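Local coordinates for protein AvrA (Salmonella typhimurium, PDB 6BE0) that probably transfers acetyl groups from acetyl-CoA to serine and threonine residues of target proteins, as a YopJ-family bacterial effector that binds inositol hexakisphosphate and coenzyme A, at residues Y64-T67 with D68-M72; F74-A77 with Q78-K82; F90-S93 with V94-V98; I101-T104 with R105-V109. All coordinates share one frame; numbering follows the deposited sequence.

Contact 1 (Y64-T67 with D68-M72); sequences YEET and DLEMM
Y64 accepts the first backbone bond of the helix: D68 N donates to Y64 O at 3.0 Å and almost straight, with an N-H...O angle of 170°. The next three residues repeat the step, L69 N reaching E65 O at 2.9 Å, E70 N reaching E66 O and M71 N reaching T67 O, so four consecutive i to i+4 bonds set the helix going from its first residues. D68 folds back toward this start: with CG anti to its carbonyl carbon (chi1 -75°), the carboxylate carbon comes to 3.4 Å from Y64 O. Its two oxygens are turned to outside partners, OD2 forming a salt bridge with R292 and OD1 a hydrogen bond with Y296, which would offset the nearness of a carbonyl oxygen. On the exposed side E66 bends at chi2 and lies across the extended chain of E70. Their OE2 atoms approach to 3.0 Å with the carboxylate planes 44° apart, a close approach of like charges that probably costs some energy. Packing is lighter: T67 CG2 lies alongside M71 CG at 4.1 Å, both side chains pointing the same way. T67 and M71 rest on Y296 of helix 287-300, Y64 reaches E53 of helix 40-55 through its hydroxyl, and L69 and M72 face strand 111-117 on N117 and L115.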
loop_
_atom_site.group_PDB
_atom_site.type_symbol
_atom_site.label_atom_id
_atom_site.label_comp_id
_atom_site.label_asym_id
_atom_site.label_seq_id
_atom_site.Cartn_x
_atom_site.Cartn_y
_atom_site.Cartn_z
ATOM N N TYR A 64 -7.130 14.599 -1.229
ATOM C CA TYR A 64 -7.954 13.827 -0.303
ATOM C C TYR A 64 -7.154 13.303 0.888
ATOM O O TYR A 64 -7.697 12.597 1.739
ATOM C CB TYR A 64 -8.605 12.653 -1.037
ATOM C CG TYR A 64 -9.459 13.065 -2.212
ATOM C CD1 TYR A 64 -10.754 13.529 -2.024
ATOM C CD2 TYR A 64 -8.974 12.988 -3.511
ATOM C CE1 TYR A 64 -11.540 13.907 -3.093
ATOM C CE2 TYR A 64 -9.754 13.364 -4.589
ATOM C CZ TYR A 64 -11.037 13.821 -4.374
ATOM O OH TYR A 64 -11.819 14.196 -5.441
ATOM N N GLU A 65 -5.871 13.649 0.945
ATOM C CA GLU A 65 -4.966 13.127 1.968
ATOM C C GLU A 65 -5.468 13.392 3.382
ATOM O O GLU A 65 -5.492 12.490 4.218
ATOM C CB GLU A 65 -3.569 13.735 1.811
ATOM C CG GLU A 65 -2.952 13.541 0.442
ATOM C CD GLU A 65 -1.521 14.030 0.370
ATOM O OE1 GLU A 65 -1.024 14.579 1.377
ATOM O OE2 GLU A 65 -0.894 13.868 -0.698
ATOM N N GLU A 66 -5.858 14.635 3.642
ATOM C CA GLU A 66 -6.292 15.045 4.972
ATOM C C GLU A 66 -7.490 14.227 5.443
ATOM O O GLU A 66 -7.556 13.822 6.602
ATOM C CB GLU A 66 -6.636 16.537 4.986
ATOM C CG GLU A 66 -7.171 17.045 6.319
ATOM C CD GLU A 66 -6.238 16.742 7.479
ATOM O OE1 GLU A 66 -5.090 17.235 7.465
ATOM O OE2 GLU A 66 -6.652 16.008 8.403
ATOM N N THR A 67 -8.434 13.980 4.541
ATOM C CA THR A 67 -9.630 13.223 4.890
ATOM C C THR A 67 -9.276 11.755 5.120
ATOM O O THR A 67 -9.759 11.139 6.070
ATOM C CB THR A 67 -10.716 13.334 3.802
ATOM O OG1 THR A 67 -11.040 14.714 3.589
ATOM C CG2 THR A 67 -11.977 12.578 4.216
ATOM N N ASP A 68 -8.432 11.202 4.254
ATOM C CA ASP A 68 -7.955 9.833 4.428
ATOM C C ASP A 68 -7.318 9.660 5.801
ATOM O O ASP A 68 -7.596 8.690 6.502
ATOM C CB ASP A 68 -6.948 9.458 3.338
ATOM C CG ASP A 68 -7.604 9.194 1.995
ATOM O OD1 ASP A 68 -8.843 9.042 1.942
ATOM O OD2 ASP A 68 -6.867 9.123 0.988
ATOM N N LEU A 69 -6.468 10.612 6.182
ATOM C CA LEU A 69 -5.812 10.572 7.485
ATOM C C LEU A 69 -6.841 10.523 8.609
ATOM O O LEU A 69 -6.727 9.715 9.529
ATOM C CB LEU A 69 -4.900 11.786 7.673
ATOM C CG LEU A 69 -4.079 11.777 8.967
ATOM C CD1 LEU A 69 -3.005 10.697 8.919
ATOM C CD2 LEU A 69 -3.460 13.140 9.238
ATOM N N GLU A 70 -7.846 11.389 8.525
ATOM C CA GLU A 70 -8.881 11.465 9.551
ATOM C C GLU A 70 -9.687 10.172 9.639
ATOM O O GLU A 70 -10.044 9.728 10.730
ATOM C CB GLU A 70 -9.821 12.642 9.275
ATOM C CG GLU A 70 -9.182 14.009 9.470
ATOM C CD GLU A 70 -10.116 15.149 9.109
ATOM O OE1 GLU A 70 -11.344 14.996 9.288
ATOM O OE2 GLU A 70 -9.622 16.198 8.643
ATOM N N MET A 71 -9.970 9.573 8.487
ATOM C CA MET A 71 -10.792 8.370 8.426
ATOM C C MET A 71 -10.010 7.102 8.758
ATOM O O MET A 71 -10.603 6.061 9.045
ATOM C CB MET A 71 -11.409 8.217 7.032
ATOM C CG MET A 71 -12.374 9.321 6.634
ATOM S SD MET A 71 -13.688 9.600 7.832
ATOM C CE MET A 71 -14.395 7.959 7.954
ATOM N N MET A 72 -8.684 7.190 8.722
ATOM C CA MET A 72 -7.840 5.997 8.747
ATOM C C MET A 72 -8.047 5.108 9.979
ATOM O O MET A 72 -8.098 3.887 9.845
ATOM C CB MET A 72 -6.365 6.393 8.649
ATOM C CG MET A 72 -5.453 5.255 8.213
ATOM S SD MET A 72 -5.950 4.519 6.640
ATOM C CE MET A 72 -5.700 5.891 5.521
#

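Contact 2 (F74-A77 with Q78-K82); sequences FLVA and QANKK. With IHP (inositol hexakisphosphate), chain B.
V76 lies alongside N80 one turn on, its CG1 methyl 3.6 Å from N80 ND2 and both side chains pointing the same way. CG1 stands anti to the backbone N (chi1 169°), which brings that branch to the amide. N80 CG in turn sits 3.4 Å from V76 O, while its OD1 accepts from the backbone N of L88 and so ties the last turn of the helix to the start of strand 88-91. A second pairing involves L75 and Q78: the extended Q78 chain crosses that of L75, with NE2 4.1 Å from CD2. A water joins the same two residues, donating to L75 O at 2.6 Å and accepting from Q78 NE2 at 3.2 Å; L75 O thus serves this water as well as A79 N. Q78 NE2 also has a weak bond to E295. At the C-terminal end, K82 stretches out fully and places NZ 3.3 Å from both O46 and O42 of inositol hexakisphosphate, two weak hydrogen bonds to separate phosphates. Helix 65-82 thereby delivers one lysine to a strongly basic pocket, completed by residues such as K195, K196, K238, H239, K263 and K291, in which this YopJ-family protein holds the polyanion.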
loop_
_atom_site.group_PDB
_atom_site.type_symbol
_atom_site.label_atom_id
_atom_site.label_comp_id
_atom_site.label_asym_id
_atom_site.label_seq_id
_atom_site.Cartn_x
_atom_site.Cartn_y
_atom_site.Cartn_z
ATOM N N PHE A 74 -10.691 4.515 11.644
ATOM C CA PHE A 74 -11.909 3.750 11.412
ATOM C C PHE A 74 -11.705 2.729 10.299
ATOM O O PHE A 74 -12.190 1.602 10.379
ATOM C CB PHE A 74 -13.067 4.682 11.055
ATOM C CG PHE A 74 -13.277 5.791 12.045
ATOM C CD1 PHE A 74 -13.892 5.543 13.259
ATOM C CD2 PHE A 74 -12.864 7.080 11.759
ATOM C CE1 PHE A 74 -14.087 6.560 14.170
ATOM C CE2 PHE A 74 -13.057 8.101 12.668
ATOM C CZ PHE A 74 -13.671 7.839 13.875
ATOM N N LEU A 75 -10.984 3.133 9.260
ATOM C CA LEU A 75 -10.728 2.260 8.121
ATOM C C LEU A 75 -9.859 1.075 8.525
ATOM O O LEU A 75 -10.043 -0.041 8.039
ATOM C CB LEU A 75 -10.065 3.048 6.990
ATOM C CG LEU A 75 -10.953 4.105 6.326
ATOM C CD1 LEU A 75 -10.158 4.953 5.344
ATOM C CD2 LEU A 75 -12.133 3.447 5.624
ATOM N N VAL A 76 -8.914 1.323 9.424
ATOM C CA VAL A 76 -8.044 0.268 9.924
ATOM C C VAL A 76 -8.826 -0.672 10.841
ATOM O O VAL A 76 -8.681 -1.892 10.758
ATOM C CB VAL A 76 -6.830 0.858 10.672
ATOM C CG1 VAL A 76 -6.063 -0.225 11.429
ATOM C CG2 VAL A 76 -5.911 1.566 9.690
ATOM N N ALA A 77 -9.652 -0.100 11.711
ATOM C CA ALA A 77 -10.510 -0.892 12.587
ATOM C C ALA A 77 -11.449 -1.769 11.759
ATOM O O ALA A 77 -11.714 -2.919 12.106
ATOM C CB ALA A 77 -11.306 0.011 13.512
ATOM N N GLN A 78 -11.943 -1.209 10.663
ATOM C CA GLN A 78 -12.823 -1.931 9.753
ATOM C C GLN A 78 -12.103 -3.112 9.110
ATOM O O GLN A 78 -12.646 -4.214 9.025
ATOM C CB GLN A 78 -13.355 -0.987 8.672
ATOM C CG GLN A 78 -14.184 -1.667 7.600
ATOM C CD GLN A 78 -14.923 -0.676 6.723
ATOM O OE1 GLN A 78 -16.120 -0.445 6.902
ATOM N NE2 GLN A 78 -14.212 -0.082 5.770
ATOM N N ALA A 79 -10.879 -2.874 8.655
ATOM C CA ALA A 79 -10.096 -3.901 7.980
ATOM C C ALA A 79 -9.784 -5.065 8.915
ATOM O O ALA A 79 -9.807 -6.227 8.506
ATOM C CB ALA A 79 -8.808 -3.305 7.430
ATOM N N ASN A 80 -9.495 -4.749 10.173
ATOM C CA ASN A 80 -9.151 -5.770 11.154
ATOM C C ASN A 80 -10.341 -6.658 11.495
ATOM O O ASN A 80 -10.189 -7.866 11.685
ATOM C CB ASN A 80 -8.606 -5.122 12.427
ATOM C CG ASN A 80 -7.186 -4.613 12.262
ATOM O OD1 ASN A 80 -6.355 -5.255 11.620
ATOM N ND2 ASN A 80 -6.903 -3.453 12.845
ATOM N N LYS A 81 -11.525 -6.061 11.577
ATOM C CA LYS A 81 -12.737 -6.824 11.850
ATOM C C LYS A 81 -13.010 -7.777 10.692
ATOM O O LYS A 81 -13.350 -8.942 10.898
ATOM C CB LYS A 81 -13.932 -5.895 12.075
ATOM C CG LYS A 81 -15.160 -6.602 12.628
ATOM C CD LYS A 81 -16.227 -5.616 13.074
ATOM C CE LYS A 81 -17.451 -6.335 13.623
ATOM N NZ LYS A 81 -18.488 -5.383 14.115
ATOM N N LYS A 82 -12.848 -7.277 9.471
ATOM C CA LYS A 82 -13.030 -8.095 8.278
ATOM C C LYS A 82 -11.997 -9.221 8.206
ATOM O O LYS A 82 -12.326 -10.344 7.823
ATOM C CB LYS A 82 -12.949 -7.229 7.019
ATOM C CG LYS A 82 -13.184 -8.005 5.730
ATOM C CD LYS A 82 -13.243 -7.097 4.512
ATOM C CE LYS A 82 -13.586 -7.891 3.261
ATOM N NZ LYS A 82 -13.860 -7.019 2.084
HETATM C C1 IHP B . -12.052 -7.976 -2.435
HETATM C C2 IHP B . -11.320 -6.640 -2.393
HETATM C C3 IHP B . -11.483 -5.883 -3.700
HETATM C C4 IHP B . -12.947 -5.731 -4.055
HETATM C C5 IHP B . -13.539 -7.111 -4.269
HETATM C C6 IHP B . -13.478 -7.916 -2.979
HETATM O O11 IHP B . -12.048 -8.525 -1.129
HETATM P P1 IHP B . -11.014 -9.696 -0.810
HETATM O O21 IHP B . -10.452 -9.504 0.581
HETATM O O31 IHP B . -9.866 -9.685 -1.797
HETATM O O41 IHP B . -11.729 -11.019 -0.882
HETATM O O12 IHP B . -11.794 -5.848 -1.282
HETATM P P2 IHP B . -10.806 -5.463 -0.106
HETATM O O22 IHP B . -10.117 -6.693 0.437
HETATM O O32 IHP B . -9.747 -4.502 -0.591
HETATM O O42 IHP B . -11.589 -4.812 1.013
HETATM O O13 IHP B . -10.848 -4.607 -3.604
HETATM P P3 IHP B . -9.527 -4.331 -4.451
HETATM O O23 IHP B . -8.561 -3.509 -3.633
HETATM O O33 IHP B . -8.854 -5.624 -4.848
HETATM O O43 IHP B . -9.881 -3.560 -5.696
HETATM O O14 IHP B . -13.110 -4.870 -5.198
HETATM P P4 IHP B . -12.704 -5.272 -6.706
HETATM O O24 IHP B . -11.969 -4.116 -7.348
HETATM O O34 IHP B . -11.817 -6.494 -6.749
HETATM O O44 IHP B . -13.947 -5.527 -7.515
HETATM O O15 IHP B . -14.887 -7.044 -4.739
HETATM P P5 IHP B . -15.419 -8.188 -5.696
HETATM O O25 IHP B . -14.500 -9.390 -5.631
HETATM O O35 IHP B . -16.804 -8.591 -5.259
HETATM O O45 IHP B . -15.477 -7.702 -7.124
HETATM O O16 IHP B . -14.370 -7.368 -2.010
HETATM P P6 IHP B . -15.372 -8.317 -1.275
HETATM O O26 IHP B . -16.394 -7.497 -0.531
HETATM O O36 IHP B . -16.075 -9.199 -2.274
HETATM O O46 IHP B . -14.638 -9.183 -0.280
HETATM O O HOH W 1 -11.148 -0.917 5.803
#

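Contact 3 (F90-S93 with V94-V98); sequences FVMS and VHELV
Strand 88-91 ends at V91, and the chain turns through M92 and S93, the latter in an extended conformation, before entering helix 94-106. S93 occupies the N-cap: its OG, held between the backbone N and the carbonyl carbon (chi1 70°), accepts from E96 N at 3.1 Å with an N-H...O angle of 157°. The first main-chain bond of the helix also returns to S93, L97 N donating to S93 O at 3.0 Å. S93 thus meets two amide hydrogens of the first turn, one with its hydroxyl and one with its carbonyl. E96 reaches back past the cap to the end of the strand. Its chain is extended, and OE1 takes a weak bond from M92 N at 3.2 Å, so that the carboxylate receives a main-chain N-H from the turn. This is the strand-to-helix turn of the beta-alpha-beta unit formed by strand 88-91, helix 94-106 and strand 111-117. Further back along the same chain, E96 CG lies 3.8 Å from V91 CB, the two side chains sliding past each other in opposite directions. V91 CG2 meets L97 CB at 3.9 Å, the two side chains crossing at a slant. Both residues press onto V116 of strand 111-117, and L97 also touches F114. On the other face of the strand, F90 lies against L69, M72 and V76 of helix 65-82.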
loop_
_atom_site.group_PDB
_atom_site.type_symbol
_atom_site.label_atom_id
_atom_site.label_comp_id
_atom_site.label_asym_id
_atom_site.label_seq_id
_atom_site.Cartn_x
_atom_site.Cartn_y
_atom_site.Cartn_z
ATOM N N PHE A 90 -2.131 1.461 12.763
ATOM C CA PHE A 90 -1.907 2.783 12.195
ATOM C C PHE A 90 -0.980 3.578 13.102
ATOM O O PHE A 90 -1.292 3.817 14.269
ATOM C CB PHE A 90 -3.232 3.524 12.000
ATOM C CG PHE A 90 -3.070 4.937 11.511
ATOM C CD1 PHE A 90 -2.320 5.212 10.380
ATOM C CD2 PHE A 90 -3.679 5.987 12.176
ATOM C CE1 PHE A 90 -2.172 6.511 9.928
ATOM C CE2 PHE A 90 -3.538 7.286 11.729
ATOM C CZ PHE A 90 -2.783 7.549 10.603
ATOM N N VAL A 91 0.167 3.970 12.557
ATOM C CA VAL A 91 1.153 4.750 13.294
ATOM C C VAL A 91 1.355 6.085 12.589
ATOM O O VAL A 91 1.231 6.175 11.368
ATOM C CB VAL A 91 2.494 3.998 13.425
ATOM C CG1 VAL A 91 2.314 2.749 14.274
ATOM C CG2 VAL A 91 3.053 3.640 12.055
ATOM N N MET A 92 1.666 7.117 13.364
ATOM C CA MET A 92 1.627 8.484 12.869
ATOM C C MET A 92 3.018 9.097 12.747
ATOM O O MET A 92 3.158 10.307 12.566
ATOM C CB MET A 92 0.747 9.326 13.790
ATOM C CG MET A 92 -0.538 8.605 14.181
ATOM S SD MET A 92 -1.794 9.674 14.902
ATOM C CE MET A 92 -2.342 10.568 13.442
ATOM N N SER A 93 4.043 8.257 12.841
ATOM C CA SER A 93 5.418 8.698 12.627
ATOM C C SER A 93 6.349 7.502 12.475
ATOM O O SER A 93 5.997 6.378 12.833
ATOM C CB SER A 93 5.895 9.581 13.780
ATOM O OG SER A 93 6.072 8.826 14.966
ATOM N N VAL A 94 7.535 7.761 11.937
ATOM C CA VAL A 94 8.565 6.739 11.793
ATOM C C VAL A 94 8.977 6.194 13.156
ATOM O O VAL A 94 9.237 5.002 13.306
ATOM C CB VAL A 94 9.805 7.298 11.068
ATOM C CG1 VAL A 94 10.918 6.256 10.999
ATOM C CG2 VAL A 94 9.427 7.760 9.678
ATOM N N HIS A 95 9.042 7.078 14.145
ATOM C CA HIS A 95 9.420 6.678 15.493
ATOM C C HIS A 95 8.375 5.735 16.082
ATOM O O HIS A 95 8.707 4.734 16.720
ATOM C CB HIS A 95 9.591 7.900 16.394
ATOM C CG HIS A 95 9.944 7.553 17.806
ATOM N ND1 HIS A 95 9.022 7.580 18.831
ATOM C CD2 HIS A 95 11.112 7.153 18.360
ATOM C CE1 HIS A 95 9.612 7.222 19.958
ATOM N NE2 HIS A 95 10.880 6.958 19.699
ATOM N N GLU A 96 7.107 6.065 15.865
ATOM C CA GLU A 96 6.013 5.251 16.365
ATOM C C GLU A 96 5.968 3.915 15.626
ATOM O O GLU A 96 5.512 2.911 16.172
ATOM C CB GLU A 96 4.684 5.995 16.218
ATOM C CG GLU A 96 3.487 5.270 16.819
ATOM C CD GLU A 96 2.197 6.061 16.687
ATOM O OE1 GLU A 96 2.269 7.301 16.552
ATOM O OE2 GLU A 96 1.113 5.443 16.716
ATOM N N LEU A 97 6.446 3.908 14.384
ATOM C CA LEU A 97 6.533 2.675 13.608
ATOM C C LEU A 97 7.566 1.727 14.201
ATOM O O LEU A 97 7.255 0.576 14.506
ATOM C CB LEU A 97 6.890 2.974 12.149
ATOM C CG LEU A 97 7.159 1.752 11.260
ATOM C CD1 LEU A 97 5.856 1.064 10.878
ATOM C CD2 LEU A 97 7.958 2.135 10.024
ATOM N N VAL A 98 8.798 2.209 14.349
ATOM C CA VAL A 98 9.902 1.345 14.754
ATOM C C VAL A 98 9.731 0.861 16.190
ATOM O O VAL A 98 10.121 -0.257 16.523
ATOM C CB VAL A 98 11.270 2.056 14.609
ATOM C CG1 VAL A 98 11.560 2.350 13.146
ATOM C CG2 VAL A 98 11.323 3.331 15.447
#

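Contact 4 (I101-T104 with R105-V109); sequences IKET and RMEGV
I101 O receives R105 N at 3.1 Å, and the isoleucine side chain turns from the following turn of helix to F114, F130 and V139 of the sheet. K102 continues the helical pattern, its O taking M106 N at 3.0 Å; M106 CG leans over the same oxygen at 3.1 Å, while K102 NZ runs off to the carbonyl of E165. E103 O is bonded by E107 N, and here the side chains also meet. The E103 chain bends at chi2 (-56°) and crosses the straighter E107 chain, bringing the two OE2 atoms to 2.8 Å with the carboxylate planes 70° apart, a separation at which one of the acids may well be protonated. T104 closes the segment. Its OG1 bonds back to S100 O, whereas CG2, anti to the backbone N, turns to V109 and touches CB at 3.5 Å and CG1 at 3.7 Å. Two bonds lead back into the last turn, a weak one from V109 N to T104 O and one from G108 N to R105 O, with G108 at a positive phi (90°). The chain so folds back over the last turn with T104 and V109 in hydrophobic contact. This is a Schellman motif with its glycine, ending helix 94-106 and leading into strand 111-117 of the beta-alpha-beta unit.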
loop_
_atom_site.group_PDB
_atom_site.type_symbol
_atom_site.label_atom_id
_atom_site.label_comp_id
_atom_site.label_asym_id
_atom_site.label_seq_id
_atom_site.Cartn_x
_atom_site.Cartn_y
_atom_site.Cartn_z
ATOM N N ILE A 101 7.216 -1.786 15.893
ATOM C CA ILE A 101 7.856 -2.983 15.358
ATOM C C ILE A 101 8.550 -3.735 16.492
ATOM O O ILE A 101 8.510 -4.964 16.547
ATOM C CB ILE A 101 8.870 -2.641 14.240
ATOM C CG1 ILE A 101 8.124 -2.219 12.973
ATOM C CG2 ILE A 101 9.766 -3.837 13.922
ATOM C CD1 ILE A 101 9.006 -1.611 11.898
ATOM N N LYS A 102 9.179 -2.992 17.397
ATOM C CA LYS A 102 9.831 -3.593 18.553
ATOM C C LYS A 102 8.805 -4.279 19.449
ATOM O O LYS A 102 9.016 -5.407 19.885
ATOM C CB LYS A 102 10.604 -2.541 19.351
ATOM C CG LYS A 102 11.555 -3.132 20.383
ATOM C CD LYS A 102 12.321 -2.054 21.128
ATOM C CE LYS A 102 13.261 -2.662 22.170
ATOM N NZ LYS A 102 14.562 -3.149 21.596
ATOM N N GLU A 103 7.695 -3.595 19.718
ATOM C CA GLU A 103 6.636 -4.154 20.555
ATOM C C GLU A 103 6.096 -5.449 19.968
ATOM O O GLU A 103 5.964 -6.453 20.666
ATOM C CB GLU A 103 5.483 -3.157 20.724
ATOM C CG GLU A 103 5.387 -2.522 22.102
ATOM C CD GLU A 103 5.292 -3.550 23.213
ATOM O OE1 GLU A 103 6.260 -3.671 23.995
ATOM O OE2 GLU A 103 4.255 -4.238 23.305
ATOM N N THR A 104 5.785 -5.415 18.677
ATOM C CA THR A 104 5.171 -6.549 17.998
ATOM C C THR A 104 6.073 -7.780 18.059
ATOM O O THR A 104 5.598 -8.899 18.258
ATOM C CB THR A 104 4.855 -6.203 16.531
ATOM O OG1 THR A 104 3.961 -5.084 16.490
ATOM C CG2 THR A 104 4.212 -7.379 15.814
ATOM N N ARG A 105 7.372 -7.567 17.891
ATOM C CA ARG A 105 8.339 -8.653 17.997
ATOM C C ARG A 105 8.372 -9.206 19.420
ATOM O O ARG A 105 8.423 -10.418 19.623
ATOM C CB ARG A 105 9.736 -8.176 17.590
ATOM C CG ARG A 105 10.780 -9.285 17.548
ATOM C CD ARG A 105 12.194 -8.729 17.456
ATOM N NE ARG A 105 13.192 -9.740 17.795
ATOM C CZ ARG A 105 13.559 -10.049 19.036
ATOM N NH1 ARG A 105 13.015 -9.423 20.075
ATOM N NH2 ARG A 105 14.473 -10.987 19.244
ATOM N N MET A 106 8.344 -8.304 20.398
ATOM C CA MET A 106 8.410 -8.679 21.806
ATOM C C MET A 106 7.229 -9.546 22.226
ATOM O O MET A 106 7.378 -10.458 23.037
ATOM C CB MET A 106 8.459 -7.429 22.685
ATOM C CG MET A 106 9.785 -6.695 22.651
ATOM S SD MET A 106 11.063 -7.510 23.622
ATOM C CE MET A 106 10.474 -7.202 25.286
ATOM N N GLU A 107 6.057 -9.257 21.671
ATOM C CA GLU A 107 4.835 -9.947 22.065
ATOM C C GLU A 107 4.703 -11.319 21.411
ATOM O O GLU A 107 3.768 -12.062 21.704
ATOM C CB GLU A 107 3.617 -9.091 21.723
ATOM C CG GLU A 107 3.540 -7.799 22.519
ATOM C CD GLU A 107 2.270 -7.020 22.246
ATOM O OE1 GLU A 107 1.417 -7.518 21.481
ATOM O OE2 GLU A 107 2.124 -5.910 22.798
ATOM N N GLY A 108 5.638 -11.649 20.527
ATOM C CA GLY A 108 5.672 -12.962 19.908
ATOM C C GLY A 108 4.881 -13.038 18.617
ATOM O O GLY A 108 4.771 -14.107 18.016
ATOM N N VAL A 109 4.324 -11.907 18.192
ATOM C CA VAL A 109 3.609 -11.841 16.922
ATOM C C VAL A 109 4.595 -12.064 15.780
ATOM O O VAL A 109 5.735 -11.604 15.835
ATOM C CB VAL A 109 2.886 -10.494 16.750
ATOM C CG1 VAL A 109 2.211 -10.404 15.384
ATOM C CG2 VAL A 109 1.865 -10.302 17.862
#

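The four contacts follow one another along the chain, two on helix 65-82 and two at the ends of helix 94-106. Contacts 1 and 2 occupy the start and end of helix 65-82, their centres 15 Å apart; the centres of contacts 3 and 4 are 14 Å apart. Strand 88-91, an outer strand of the five-stranded mixed sheet, joins the pairs, and F90 of contact 3 packs against helix 65-82, linking contacts 1 and 2 to contact 3. Contact 4 is remote from contact 1, nearest atoms about 16 Å apart. Helix 65-82 thus rests on the sheet's edge strand while its C-terminal end supplies K82 to the inositol hexakisphosphate pocket; contacts 3 and 4 bound the helix of the beta-alpha-beta unit.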